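Local coordinates for ethanolamine utilization protein EutL (Clostridium perfringens E str. JGS1987, PDB 4TME) that forms part of the bacterial ethanolamine-utilization microcompartment shell, binding ethanolamine and probably gating a pore in response to it, at residues D45-T49 with A148-A152; R66-G71 with T180-F184; I121-A125 with F203-Q208. All coordinates share one frame; numbering follows the deposited sequence.

Interaction 1: residues D45-T49 with A148-A152; sequences DVTYT and AYLVA. With ETA (ethanolamine), chain J.
Tyr149 gives its phenolic proton to Asp45, OH to OD1 at 2.7 Å, and this bond ties strand 146-152 to the first turn of helix 44-57. OD1 receives it on the anti lone pair, the side turned from OD2. Carboxylate and ring planes stand 74° apart, and OD1 lies at the ring's edge. The amine of an ethanolamine also donates to this oxygen, ETA N to Asp45 OD1 being 2.6 Å.

With Asp45 CG beside its own backbone N (chi1 -62°), the carboxylate points at the strand, where OD1 meets Tyr149 OH and OD2 meets Val151. That second oxygen rests on aliphatic carbon, Asp45 OD2 to Val151 CG1 at 3.5 Å, and the same methyl approaches the ligand, CG1 to ETA C at 3.9 Å. One turn on, Thr49 OG1 donates to Asp45 O at 2.8 Å, from the carbonyl face opposite to that used by Thr49 N. This hydroxyl lies 3.4 Å from Tyr149 CE2 and is also hydrogen-bonded to Tyr124 OH. Tyr48 presents its ring edge to the phenol, CD2 to Tyr149 OH at 3.4 Å, while its own hydroxyl bonds to Ser67.

Buried and gripped by two donors at OD1, the Asp45 carboxylate is probably anionic, which would suit a protonated amine; Tyr149, bonded to the oxygen that meets the ligand, probably helps fix its rotation as a second-shell residue.

Interaction 2: residues R66-G71 with T180-F184; sequences RSMYAG and TETNF. With ETA (ethanolamine), chain K; ETA (ethanolamine), chain J.
Glu181 and Arg66 form a salt bridge at the meeting of two beta turns: a type II turn, Met68 to Gly71, following strand 61-67, and a type I turn, Thr180 to Asn183, in the loop before strand 185-191. Their side chains cross at about a right angle, with guanidinium and carboxylate planes 48° apart. Arg66 NH2 reaches Glu181 OE2 at 2.9 Å from above the carboxylate, 37° out of its plane. One water accepts from Arg66 NE and Ser67 N and donates weakly to Glu181 OE1; a second donates to OE2 and is hydrogen-bonded to Tyr69 OH.

The glutamate bends at chi2, and Glu181 CG lies 3.6 Å from Tyr69 CE1, oblique to the ring. It also packs on Ser67 O, a buried carbonyl with no hydrogen-bond partner in the model. The turns are pinned together by Ala70 N to Glu181 O, 2.8 Å and nearly straight at 176°.

Tyr69 meets Tyr69 of both other subunits, and its N bonds to Asn183 OD1 of the second subunit. The contact thus lies where the trimer converges, consistent with a place beside the central pore.

Thr182 divides its branches: CG2 lies 3.4 Å from Met68 O, while OG1 accepts from the amine of one ethanolamine, ETA (chain K) N, at 3.0 Å. Thr180 OG1 hydrogen-bonds to the hydroxyl of the other, ETA (chain J) O, at 2.7 Å. Phe184 offers a ring face to the first ligand, whose CA sits 3.6 Å above the ring centre.

Interaction 3: residues I121-A125 with F203-Q208; sequences ICYYA and FAEAVQ
Phe203 opens a helix-on-sheet contact of the alpha/beta BMC fold, in which helix 193-212 runs antiparallel to strand 122-128, with segment axes 8.8 Å apart. Its ring meets the strand obliquely: CE2 is 3.7 Å from Tyr124 O, and CD2 is 4.3 Å from Ala125 CB. One face of the same ring is covered from within the helix by Val207 CG2, and Leu150 and Ala152 of the neighbouring strand add further packing.

Ala204 comes next, with its methyl pressed close to the phenol: CB lies 3.4 Å from Tyr123 CE2, and the residue's carbonyl oxygen stands over one face of that ring. Tyr123 reaches it with CG between the backbone N and carbonyl carbon (chi1 60°), which directs the ring across the helix surface.

Val207, one turn further, brings CG1 to Tyr123 CD1 at 3.7 Å, lying oblique to the ring. The same methyl touches Ile121 more loosely, CG1 to CG2 at 4.4 Å. Ala204 CB and Val207 CG1 approach the phenol ring from the same side, near its CE2 and CD1 respectively.

Gln208, extended beyond CG, carries its amide to the phenol, with amide and ring planes 63° apart. NE2 also donates to Asn3 OD1, its stronger partner; the bond across the contact is weak and bent: Gln208 NE2 to Tyr123 OH, 2.7 Å, with 126° at the hydrogen.

Interactions 1 and 3 load the same antiparallel sheet, whose strands 146-152 and 122-128 are neighbours, from opposite faces: helix 44-57 packs against Tyr149 and Val151, while helix 193-212 packs on the side of Tyr123. Interaction 1 lies near the chain's centre and is polar despite its burial. Interaction 3, farther out, is mainly apolar, with one weak amide-to-phenol bond. Interaction 2, between loops at the subunit interface, is the most charged and hydrated. It shares one ethanolamine with interaction 1, and Tyr48 OH to Ser67 OG joins them directly. Tyr124 OH to Thr49 OG1 links interactions 1 and 3, whereas interactions 2 and 3 meet mainly by Phe184 packing near Cys122.

Interaction 1: residues D45-T49 with A148-A152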
ATOM      1  N   ASP C  45     -13.963  -2.349  -7.810  1.00 21.41           N
ATOM      2  CA  ASP C  45     -14.575  -1.517  -8.852  1.00 21.62           C
ATOM      3  C   ASP C  45     -16.035  -1.907  -9.125  1.00 22.18           C
ATOM      4  O   ASP C  45     -16.854  -1.033  -9.471  1.00 22.17           O
ATOM      5  CB  ASP C  45     -13.740  -1.578 -10.123  1.00 21.80           C
ATOM      6  CG  ASP C  45     -12.352  -1.043  -9.892  1.00 22.45           C
ATOM      7  OD1 ASP C  45     -12.248   0.166  -9.575  1.00 22.98           O
ATOM      8  OD2 ASP C  45     -11.400  -1.871  -9.939  1.00 22.54           O
ATOM      9  N   VAL C  46     -16.381  -3.189  -8.947  1.00 21.55           N
ATOM     10  CA  VAL C  46     -17.812  -3.575  -9.000  1.00 21.96           C
ATOM     11  C   VAL C  46     -18.557  -2.873  -7.875  1.00 21.16           C
ATOM     12  O   VAL C  46     -19.661  -2.351  -8.081  1.00 22.18           O
ATOM     13  CB  VAL C  46     -18.013  -5.101  -8.918  1.00 22.82           C
ATOM     14  CG1 VAL C  46     -19.505  -5.467  -8.633  1.00 22.35           C
ATOM     15  CG2 VAL C  46     -17.556  -5.739 -10.232  1.00 23.78           C
ATOM     16  N   THR C  47     -17.957  -2.831  -6.692  1.00 20.58           N
ATOM     17  CA  THR C  47     -18.625  -2.181  -5.571  1.00 21.02           C
ATOM     18  C   THR C  47     -18.778  -0.683  -5.791  1.00 20.56           C
ATOM     19  O   THR C  47     -19.821  -0.119  -5.495  1.00 20.18           O
ATOM     20  CB  THR C  47     -17.879  -2.472  -4.263  1.00 21.17           C
ATOM     21  OG1 THR C  47     -17.916  -3.886  -4.054  1.00 22.10           O
ATOM     22  CG2 THR C  47     -18.542  -1.785  -3.061  1.00 21.52           C
ATOM     23  N   TYR C  48     -17.765  -0.029  -6.350  1.00 19.96           N
ATOM     24  CA  TYR C  48     -17.877   1.404  -6.633  1.00 20.01           C
ATOM     25  C   TYR C  48     -19.005   1.682  -7.640  1.00 20.09           C
ATOM     26  O   TYR C  48     -19.743   2.684  -7.526  1.00 21.41           O
ATOM     27  CB  TYR C  48     -16.545   1.943  -7.177  1.00 20.61           C
ATOM     28  CG  TYR C  48     -15.410   1.880  -6.168  1.00 20.93           C
ATOM     29  CD1 TYR C  48     -15.634   2.135  -4.816  1.00 20.79           C
ATOM     30  CD2 TYR C  48     -14.139   1.507  -6.563  1.00 20.69           C
ATOM     31  CE1 TYR C  48     -14.583   2.052  -3.885  1.00 22.26           C
ATOM     32  CE2 TYR C  48     -13.085   1.429  -5.655  1.00 20.91           C
ATOM     33  CZ  TYR C  48     -13.320   1.721  -4.313  1.00 22.44           C
ATOM     34  OH  TYR C  48     -12.295   1.662  -3.388  1.00 24.21           O
ATOM     35  N   THR C  49     -19.139   0.801  -8.632  1.00 19.63           N
ATOM     36  CA  THR C  49     -20.193   0.938  -9.624  1.00 20.60           C
ATOM     37  C   THR C  49     -21.560   0.729  -8.953  1.00 20.94           C
ATOM     38  O   THR C  49     -22.546   1.421  -9.278  1.00 22.70           O
ATOM     39  CB  THR C  49     -20.009  -0.071 -10.794  1.00 24.15           C
ATOM     40  OG1 THR C  49     -18.691   0.075 -11.336  1.00 24.98           O
ATOM     41  CG2 THR C  49     -21.010   0.169 -11.917  1.00 24.97           C
ATOM     42  N   ALA C 148     -17.146   4.958 -19.668  1.00 26.23           N
ATOM     43  CA  ALA C 148     -16.445   3.695 -19.739  1.00 25.41           C
ATOM     44  C   ALA C 148     -15.573   3.571 -18.484  1.00 23.88           C
ATOM     45  O   ALA C 148     -14.736   4.418 -18.234  1.00 24.72           O
ATOM     46  CB  ALA C 148     -15.588   3.618 -20.993  1.00 26.35           C
ATOM     47  N   TYR C 149     -15.815   2.539 -17.695  1.00 22.71           N
ATOM     48  CA  TYR C 149     -15.075   2.273 -16.455  1.00 20.74           C
ATOM     49  C   TYR C 149     -14.114   1.132 -16.758  1.00 22.23           C
ATOM     50  O   TYR C 149     -14.535  -0.013 -16.911  1.00 23.25           O
ATOM     51  CB  TYR C 149     -16.080   1.940 -15.345  1.00 21.33           C
ATOM     52  CG  TYR C 149     -15.547   1.928 -13.918  1.00 21.28           C
ATOM     53  CD1 TYR C 149     -14.211   1.683 -13.620  1.00 21.98           C
ATOM     54  CD2 TYR C 149     -16.419   2.158 -12.858  1.00 21.78           C
ATOM     55  CE1 TYR C 149     -13.757   1.665 -12.286  1.00 21.87           C
ATOM     56  CE2 TYR C 149     -15.995   2.140 -11.562  1.00 22.41           C
ATOM     57  CZ  TYR C 149     -14.676   1.879 -11.269  1.00 21.59           C
ATOM     58  OH  TYR C 149     -14.274   1.864  -9.963  1.00 22.28           O
ATOM     59  N   LEU C 150     -12.832   1.484 -16.934  1.00 20.47           N
ATOM     60  CA  LEU C 150     -11.822   0.576 -17.492  1.00 21.47           C
ATOM     61  C   LEU C 150     -10.758   0.277 -16.438  1.00 22.01           C
ATOM     62  O   LEU C 150     -10.122   1.208 -15.933  1.00 23.96           O
ATOM     63  CB  LEU C 150     -11.172   1.213 -18.720  1.00 21.12           C
ATOM     64  CG  LEU C 150     -12.157   1.714 -19.784  1.00 23.33           C
ATOM     65  CD1 LEU C 150     -11.423   2.340 -20.974  1.00 24.80           C
ATOM     66  CD2 LEU C 150     -13.072   0.599 -20.262  1.00 25.25           C
ATOM     67  N   VAL C 151     -10.587  -1.001 -16.093  1.00 20.71           N
ATOM     68  CA  VAL C 151      -9.602  -1.400 -15.088  1.00 20.39           C
ATOM     69  C   VAL C 151      -8.868  -2.661 -15.529  1.00 20.87           C
ATOM     70  O   VAL C 151      -9.481  -3.600 -15.998  1.00 21.01           O
ATOM     71  CB  VAL C 151     -10.264  -1.658 -13.715  1.00 20.59           C
ATOM     72  CG1 VAL C 151      -9.201  -1.987 -12.658  1.00 20.96           C
ATOM     73  CG2 VAL C 151     -11.070  -0.448 -13.277  1.00 21.59           C
ATOM     74  N   ALA C 152      -7.547  -2.664 -15.387  1.00 20.99           N
ATOM     75  CA  ALA C 152      -6.754  -3.861 -15.643  1.00 20.07           C
ATOM     76  C   ALA C 152      -5.447  -3.770 -14.865  1.00 20.55           C
ATOM     77  O   ALA C 152      -5.166  -2.758 -14.236  1.00 21.08           O
ATOM     78  CB  ALA C 152      -6.480  -4.014 -17.148  1.00 21.21           C
TER
HETATM   79  CA  ETA J 301      -9.381   2.082  -9.467  1.00 24.44           C
HETATM   80  N   ETA J 301     -10.214   1.448  -8.482  1.00 21.52           N
HETATM   81  C   ETA J 301      -8.694   0.995 -10.266  1.00 26.09           C
HETATM   82  O   ETA J 301      -7.755   0.312  -9.455  1.00 26.76           O

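Interaction 2: residues R66-G71 with T180-F184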
ATOM      1  N   ARG C  66     -12.961   3.299  -0.382  1.00 19.93           N
ATOM      2  CA  ARG C  66     -11.522   3.012  -0.451  1.00 19.48           C
ATOM      3  C   ARG C  66     -11.239   1.535  -0.659  1.00 19.42           C
ATOM      4  O   ARG C  66     -11.964   0.675  -0.140  1.00 19.58           O
ATOM      5  CB  ARG C  66     -10.805   3.458   0.828  1.00 20.48           C
ATOM      6  CG  ARG C  66     -10.773   4.959   1.134  1.00 22.69           C
ATOM      7  CD  ARG C  66      -9.871   5.731   0.182  1.00 25.91           C
ATOM      8  NE  ARG C  66      -8.515   5.151   0.076  1.00 27.18           N
ATOM      9  CZ  ARG C  66      -7.549   5.259   0.990  1.00 29.05           C
ATOM     10  NH1 ARG C  66      -7.739   5.941   2.110  1.00 29.77           N
ATOM     11  NH2 ARG C  66      -6.359   4.688   0.780  1.00 28.52           N
ATOM     12  N   SER C  67     -10.156   1.268  -1.394  1.00 20.41           N
ATOM     13  CA  SER C  67      -9.670  -0.073  -1.670  1.00 19.66           C
ATOM     14  C   SER C  67      -8.575  -0.511  -0.691  1.00 18.83           C
ATOM     15  O   SER C  67      -7.851   0.332  -0.154  1.00 20.45           O
ATOM     16  CB  SER C  67      -9.117  -0.130  -3.107  1.00 21.62           C
ATOM     17  OG  SER C  67     -10.150   0.227  -4.027  1.00 22.25           O
ATOM     18  N   MET C  68      -8.440  -1.820  -0.513  1.00 18.45           N
ATOM     19  CA  MET C  68      -7.467  -2.390   0.421  1.00 18.41           C
ATOM     20  C   MET C  68      -6.130  -2.721  -0.252  1.00 19.17           C
ATOM     21  O   MET C  68      -6.088  -3.218  -1.397  1.00 19.84           O
ATOM     22  CB  MET C  68      -8.001  -3.670   1.066  1.00 19.96           C
ATOM     23  CG  MET C  68      -9.331  -3.499   1.771  1.00 21.71           C
ATOM     24  SD  MET C  68      -9.207  -2.441   3.225  1.00 25.06           S
ATOM     25  CE  MET C  68     -10.336  -1.156   2.835  1.00 30.94           C
ATOM     26  N   TYR C  69      -5.034  -2.522   0.481  1.00 19.66           N
ATOM     27  CA  TYR C  69      -3.703  -2.790  -0.097  1.00 18.76           C
ATOM     28  C   TYR C  69      -3.524  -4.257  -0.456  1.00 19.77           C
ATOM     29  O   TYR C  69      -3.756  -5.148   0.363  1.00 21.70           O
ATOM     30  CB  TYR C  69      -2.588  -2.332   0.867  1.00 19.47           C
ATOM     31  CG  TYR C  69      -2.580  -0.853   1.078  1.00 20.19           C
ATOM     32  CD1 TYR C  69      -2.111   0.009   0.077  1.00 20.64           C
ATOM     33  CD2 TYR C  69      -3.023  -0.294   2.271  1.00 20.50           C
ATOM     34  CE1 TYR C  69      -2.091   1.370   0.268  1.00 21.76           C
ATOM     35  CE2 TYR C  69      -3.009   1.088   2.468  1.00 21.84           C
ATOM     36  CZ  TYR C  69      -2.546   1.910   1.450  1.00 22.79           C
ATOM     37  OH  TYR C  69      -2.530   3.268   1.623  1.00 24.82           O
ATOM     38  N   ALA C  70      -3.174  -4.481  -1.732  1.00 20.37           N
ATOM     39  CA  ALA C  70      -2.800  -5.769  -2.314  1.00 20.90           C
ATOM     40  C   ALA C  70      -3.988  -6.683  -2.587  1.00 21.34           C
ATOM     41  O   ALA C  70      -3.799  -7.820  -2.984  1.00 21.98           O
ATOM     42  CB  ALA C  70      -1.760  -6.490  -1.441  1.00 22.65           C
ATOM     43  N   GLY C  71      -5.204  -6.160  -2.431  1.00 20.66           N
ATOM     44  CA  GLY C  71      -6.399  -6.839  -2.921  1.00 21.18           C
ATOM     45  C   GLY C  71      -6.951  -7.987  -2.085  1.00 20.49           C
ATOM     46  O   GLY C  71      -6.363  -8.424  -1.084  1.00 21.69           O
ATOM     47  N   THR C 180      -2.922   1.431  -8.026  1.00 21.30           N
ATOM     48  CA  THR C 180      -3.879   1.768  -6.979  1.00 22.16           C
ATOM     49  C   THR C 180      -3.652   0.781  -5.825  1.00 21.90           C
ATOM     50  O   THR C 180      -2.750  -0.060  -5.921  1.00 20.60           O
ATOM     51  CB  THR C 180      -5.292   1.689  -7.509  1.00 23.40           C
ATOM     52  OG1 THR C 180      -5.523   0.371  -8.011  1.00 22.86           O
ATOM     53  CG2 THR C 180      -5.433   2.699  -8.626  1.00 27.34           C
ATOM     54  N   GLU C 181      -4.462   0.833  -4.761  1.00 20.77           N
ATOM     55  CA  GLU C 181      -4.153   0.010  -3.591  1.00 20.26           C
ATOM     56  C   GLU C 181      -4.099  -1.473  -3.929  1.00 19.81           C
ATOM     57  O   GLU C 181      -3.258  -2.197  -3.386  1.00 20.88           O
ATOM     58  CB  GLU C 181      -5.172   0.244  -2.459  1.00 21.68           C
ATOM     59  CG  GLU C 181      -5.022   1.604  -1.770  1.00 23.41           C
ATOM     60  CD  GLU C 181      -5.730   2.758  -2.475  1.00 24.52           C
ATOM     61  OE1 GLU C 181      -6.334   2.567  -3.560  1.00 23.50           O
ATOM     62  OE2 GLU C 181      -5.690   3.879  -1.922  1.00 26.53           O
ATOM     63  N   THR C 182      -4.948  -1.924  -4.861  1.00 19.59           N
ATOM     64  CA  THR C 182      -5.012  -3.335  -5.209  1.00 19.55           C
ATOM     65  C   THR C 182      -4.039  -3.713  -6.342  1.00 20.47           C
ATOM     66  O   THR C 182      -4.100  -4.836  -6.832  1.00 20.51           O
ATOM     67  CB  THR C 182      -6.431  -3.776  -5.644  1.00 20.41           C
ATOM     68  OG1 THR C 182      -6.828  -3.102  -6.848  1.00 20.67           O
ATOM     69  CG2 THR C 182      -7.460  -3.478  -4.525  1.00 18.40           C
ATOM     70  N   ASN C 183      -3.176  -2.777  -6.725  1.00 20.90           N
ATOM     71  CA  ASN C 183      -2.188  -2.979  -7.799  1.00 20.61           C
ATOM     72  C   ASN C 183      -2.825  -3.165  -9.174  1.00 21.22           C
ATOM     73  O   ASN C 183      -2.365  -3.960  -9.999  1.00 22.05           O
ATOM     74  CB  ASN C 183      -1.268  -4.156  -7.462  1.00 20.71           C
ATOM     75  CG  ASN C 183      -0.472  -3.895  -6.200  1.00 20.71           C
ATOM     76  OD1 ASN C 183      -0.030  -2.771  -5.978  1.00 20.94           O
ATOM     77  ND2 ASN C 183      -0.367  -4.897  -5.319  1.00 21.39           N
ATOM     78  N   PHE C 184      -3.887  -2.405  -9.404  1.00 19.37           N
ATOM     79  CA  PHE C 184      -4.507  -2.262 -10.717  1.00 20.46           C
ATOM     80  C   PHE C 184      -4.352  -0.813 -11.207  1.00 21.12           C
ATOM     81  O   PHE C 184      -3.671   0.019 -10.584  1.00 22.66           O
ATOM     82  CB  PHE C 184      -5.989  -2.679 -10.649  1.00 20.01           C
ATOM     83  CG  PHE C 184      -6.198  -4.170 -10.691  1.00 19.84           C
ATOM     84  CD1 PHE C 184      -5.910  -4.974  -9.589  1.00 21.07           C
ATOM     85  CD2 PHE C 184      -6.676  -4.783 -11.839  1.00 20.45           C
ATOM     86  CE1 PHE C 184      -6.121  -6.358  -9.647  1.00 21.03           C
ATOM     87  CE2 PHE C 184      -6.885  -6.157 -11.898  1.00 20.61           C
ATOM     88  CZ  PHE C 184      -6.600  -6.949 -10.795  1.00 21.57           C
TER
HETATM   89  CA  ETA K 302      -9.586  -5.094  -9.123  1.00 26.56           C
HETATM   90  N   ETA K 302      -9.079  -4.758  -7.809  1.00 24.71           N
HETATM   91  C   ETA K 302     -10.107  -6.524  -9.151  1.00 29.63           C
HETATM   92  O   ETA K 302     -11.087  -6.762  -8.174  1.00 30.02           O
HETATM   93  CA  ETA J 301      -9.381   2.082  -9.467  1.00 24.44           C
HETATM   94  N   ETA J 301     -10.214   1.448  -8.482  1.00 21.52           N
HETATM   95  C   ETA J 301      -8.694   0.995 -10.266  1.00 26.09           C
HETATM   96  O   ETA J 301      -7.755   0.312  -9.455  1.00 26.76           O
HETATM   97  O   HOH W   1      -8.852   3.659  -2.629  1.00 24.13           O
HETATM   98  O   HOH W   2      -3.313   4.705  -0.702  1.00 35.43           O
HETATM   99  O   HOH W   3      -1.571  -7.598  -5.260  1.00 23.95           O
HETATM  100  O   HOH W   4      -5.017  -7.211  -6.045  1.00 25.01           O

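Interaction 3: residues I121-A125 with F203-Q208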
ATOM      1  N   ILE C 121      -5.122 -13.233 -15.161  1.00 24.82           N
ATOM      2  CA  ILE C 121      -5.218 -11.853 -15.643  1.00 23.76           C
ATOM      3  C   ILE C 121      -6.691 -11.587 -15.832  1.00 24.52           C
ATOM      4  O   ILE C 121      -7.387 -12.409 -16.411  1.00 27.09           O
ATOM      5  CB  ILE C 121      -4.469 -11.632 -16.990  1.00 26.04           C
ATOM      6  CG1 ILE C 121      -2.983 -11.942 -16.829  1.00 26.09           C
ATOM      7  CG2 ILE C 121      -4.647 -10.201 -17.477  1.00 26.36           C
ATOM      8  CD1 ILE C 121      -2.212 -11.973 -18.136  1.00 27.04           C
ATOM      9  N   CYS C 122      -7.168 -10.445 -15.350  0.78 24.54           N
ATOM     10  CA  CYS C 122      -8.569 -10.089 -15.487  0.78 25.39           C
ATOM     11  C   CYS C 122      -8.728  -8.583 -15.638  0.78 24.77           C
ATOM     12  O   CYS C 122      -7.824  -7.808 -15.270  0.78 24.39           O
ATOM     13  CB  CYS C 122      -9.368 -10.571 -14.277  0.78 26.10           C
ATOM     14  SG  CYS C 122      -8.865  -9.763 -12.737  0.78 30.67           S
ATOM     15  N   TYR C 123      -9.883  -8.168 -16.145  1.00 24.33           N
ATOM     16  CA  TYR C 123     -10.119  -6.760 -16.404  1.00 23.74           C
ATOM     17  C   TYR C 123     -11.592  -6.430 -16.271  1.00 23.01           C
ATOM     18  O   TYR C 123     -12.457  -7.311 -16.281  1.00 25.16           O
ATOM     19  CB  TYR C 123      -9.649  -6.385 -17.816  1.00 23.56           C
ATOM     20  CG  TYR C 123     -10.361  -7.165 -18.897  1.00 24.87           C
ATOM     21  CD1 TYR C 123      -9.874  -8.389 -19.342  1.00 27.12           C
ATOM     22  CD2 TYR C 123     -11.520  -6.681 -19.480  1.00 26.77           C
ATOM     23  CE1 TYR C 123     -10.535  -9.109 -20.328  1.00 29.08           C
ATOM     24  CE2 TYR C 123     -12.180  -7.389 -20.453  1.00 29.56           C
ATOM     25  CZ  TYR C 123     -11.684  -8.599 -20.881  1.00 30.01           C
ATOM     26  OH  TYR C 123     -12.354  -9.292 -21.863  1.00 31.38           O
ATOM     27  N   TYR C 124     -11.848  -5.139 -16.138  1.00 22.42           N
ATOM     28  CA  TYR C 124     -13.199  -4.575 -16.046  1.00 23.30           C
ATOM     29  C   TYR C 124     -13.357  -3.616 -17.200  1.00 24.26           C
ATOM     30  O   TYR C 124     -12.503  -2.758 -17.403  1.00 25.62           O
ATOM     31  CB  TYR C 124     -13.350  -3.848 -14.724  1.00 23.14           C
ATOM     32  CG  TYR C 124     -14.755  -3.454 -14.250  1.00 23.48           C
ATOM     33  CD1 TYR C 124     -15.758  -4.399 -14.113  1.00 24.26           C
ATOM     34  CD2 TYR C 124     -15.010  -2.147 -13.818  1.00 23.70           C
ATOM     35  CE1 TYR C 124     -16.996  -4.038 -13.630  1.00 24.40           C
ATOM     36  CE2 TYR C 124     -16.257  -1.779 -13.328  1.00 24.22           C
ATOM     37  CZ  TYR C 124     -17.231  -2.732 -13.225  1.00 24.81           C
ATOM     38  OH  TYR C 124     -18.484  -2.371 -12.704  1.00 25.60           O
ATOM     39  N   ALA C 125     -14.433  -3.763 -17.952  1.00 24.53           N
ATOM     40  CA  ALA C 125     -14.707  -2.879 -19.077  1.00 26.40           C
ATOM     41  C   ALA C 125     -16.207  -2.640 -19.088  1.00 27.87           C
ATOM     42  O   ALA C 125     -16.950  -3.263 -19.853  1.00 30.11           O
ATOM     43  CB  ALA C 125     -14.233  -3.487 -20.375  1.00 28.33           C
ATOM     44  N   PHE C 203     -10.762  -1.667 -25.165  1.00 25.48           N
ATOM     45  CA  PHE C 203      -9.985  -1.902 -23.946  1.00 24.15           C
ATOM     46  C   PHE C 203      -9.902  -3.410 -23.693  1.00 25.39           C
ATOM     47  O   PHE C 203      -8.820  -3.952 -23.470  1.00 25.27           O
ATOM     48  CB  PHE C 203     -10.625  -1.160 -22.748  1.00 23.51           C
ATOM     49  CG  PHE C 203      -9.830  -1.244 -21.461  1.00 23.64           C
ATOM     50  CD1 PHE C 203      -8.790  -0.361 -21.223  1.00 23.70           C
ATOM     51  CD2 PHE C 203     -10.137  -2.178 -20.490  1.00 24.51           C
ATOM     52  CE1 PHE C 203      -8.049  -0.431 -20.050  1.00 22.74           C
ATOM     53  CE2 PHE C 203      -9.404  -2.238 -19.307  1.00 23.40           C
ATOM     54  CZ  PHE C 203      -8.367  -1.369 -19.095  1.00 23.10           C
ATOM     55  N   ALA C 204     -11.049  -4.090 -23.734  1.00 25.80           N
ATOM     56  CA  ALA C 204     -11.066  -5.526 -23.492  1.00 26.75           C
ATOM     57  C   ALA C 204     -10.165  -6.274 -24.491  1.00 26.67           C
ATOM     58  O   ALA C 204      -9.392  -7.159 -24.108  1.00 28.44           O
ATOM     59  CB  ALA C 204     -12.487  -6.068 -23.574  1.00 27.77           C
ATOM     60  N   GLU C 205     -10.273  -5.918 -25.759  1.00 25.20           N
ATOM     61  CA  GLU C 205      -9.507  -6.579 -26.812  1.00 26.52           C
ATOM     62  C   GLU C 205      -8.016  -6.373 -26.576  1.00 26.32           C
ATOM     63  O   GLU C 205      -7.209  -7.307 -26.733  1.00 26.96           O
ATOM     64  CB  GLU C 205      -9.900  -6.043 -28.190  1.00 31.26           C
ATOM     65  CG  GLU C 205      -9.204  -6.776 -29.333  1.00 43.29           C
ATOM     66  CD  GLU C 205      -9.517  -6.181 -30.688  1.00 61.19           C
ATOM     67  OE1 GLU C 205     -10.463  -5.370 -30.780  1.00 68.04           O
ATOM     68  OE2 GLU C 205      -8.809  -6.524 -31.659  1.00 69.41           O
ATOM     69  N   ALA C 206      -7.640  -5.162 -26.164  1.00 27.89           N
ATOM     70  CA  ALA C 206      -6.225  -4.863 -25.944  1.00 27.99           C
ATOM     71  C   ALA C 206      -5.665  -5.607 -24.719  1.00 26.57           C
ATOM     72  O   ALA C 206      -4.536  -6.105 -24.752  1.00 26.07           O
ATOM     73  CB  ALA C 206      -6.020  -3.366 -25.789  1.00 27.56           C
ATOM     74  N   VAL C 207      -6.437  -5.701 -23.640  1.00 24.44           N
ATOM     75  CA  VAL C 207      -5.985  -6.456 -22.478  1.00 23.90           C
ATOM     76  C   VAL C 207      -5.803  -7.927 -22.860  1.00 25.67           C
ATOM     77  O   VAL C 207      -4.795  -8.551 -22.503  1.00 26.23           O
ATOM     78  CB  VAL C 207      -6.956  -6.340 -21.275  1.00 23.31           C
ATOM     79  CG1 VAL C 207      -6.471  -7.228 -20.140  1.00 24.98           C
ATOM     80  CG2 VAL C 207      -7.043  -4.884 -20.776  1.00 22.87           C
ATOM     81  N   GLN C 208      -6.734  -8.470 -23.638  1.00 26.36           N
ATOM     82  CA  GLN C 208      -6.640  -9.879 -24.014  1.00 27.28           C
ATOM     83  C   GLN C 208      -5.403 -10.085 -24.884  1.00 28.19           C
ATOM     84  O   GLN C 208      -4.737 -11.121 -24.806  1.00 28.91           O
ATOM     85  CB  GLN C 208      -7.912 -10.351 -24.738  1.00 30.50           C
ATOM     86  CG  GLN C 208      -9.077 -10.432 -23.747  1.00 36.50           C
ATOM     87  CD  GLN C 208     -10.285 -11.189 -24.245  1.00 43.00           C
ATOM     88  OE1 GLN C 208     -10.302 -11.719 -25.363  1.00 49.16           O
ATOM     89  NE2 GLN C 208     -11.314 -11.271 -23.387  1.00 40.81           N
TER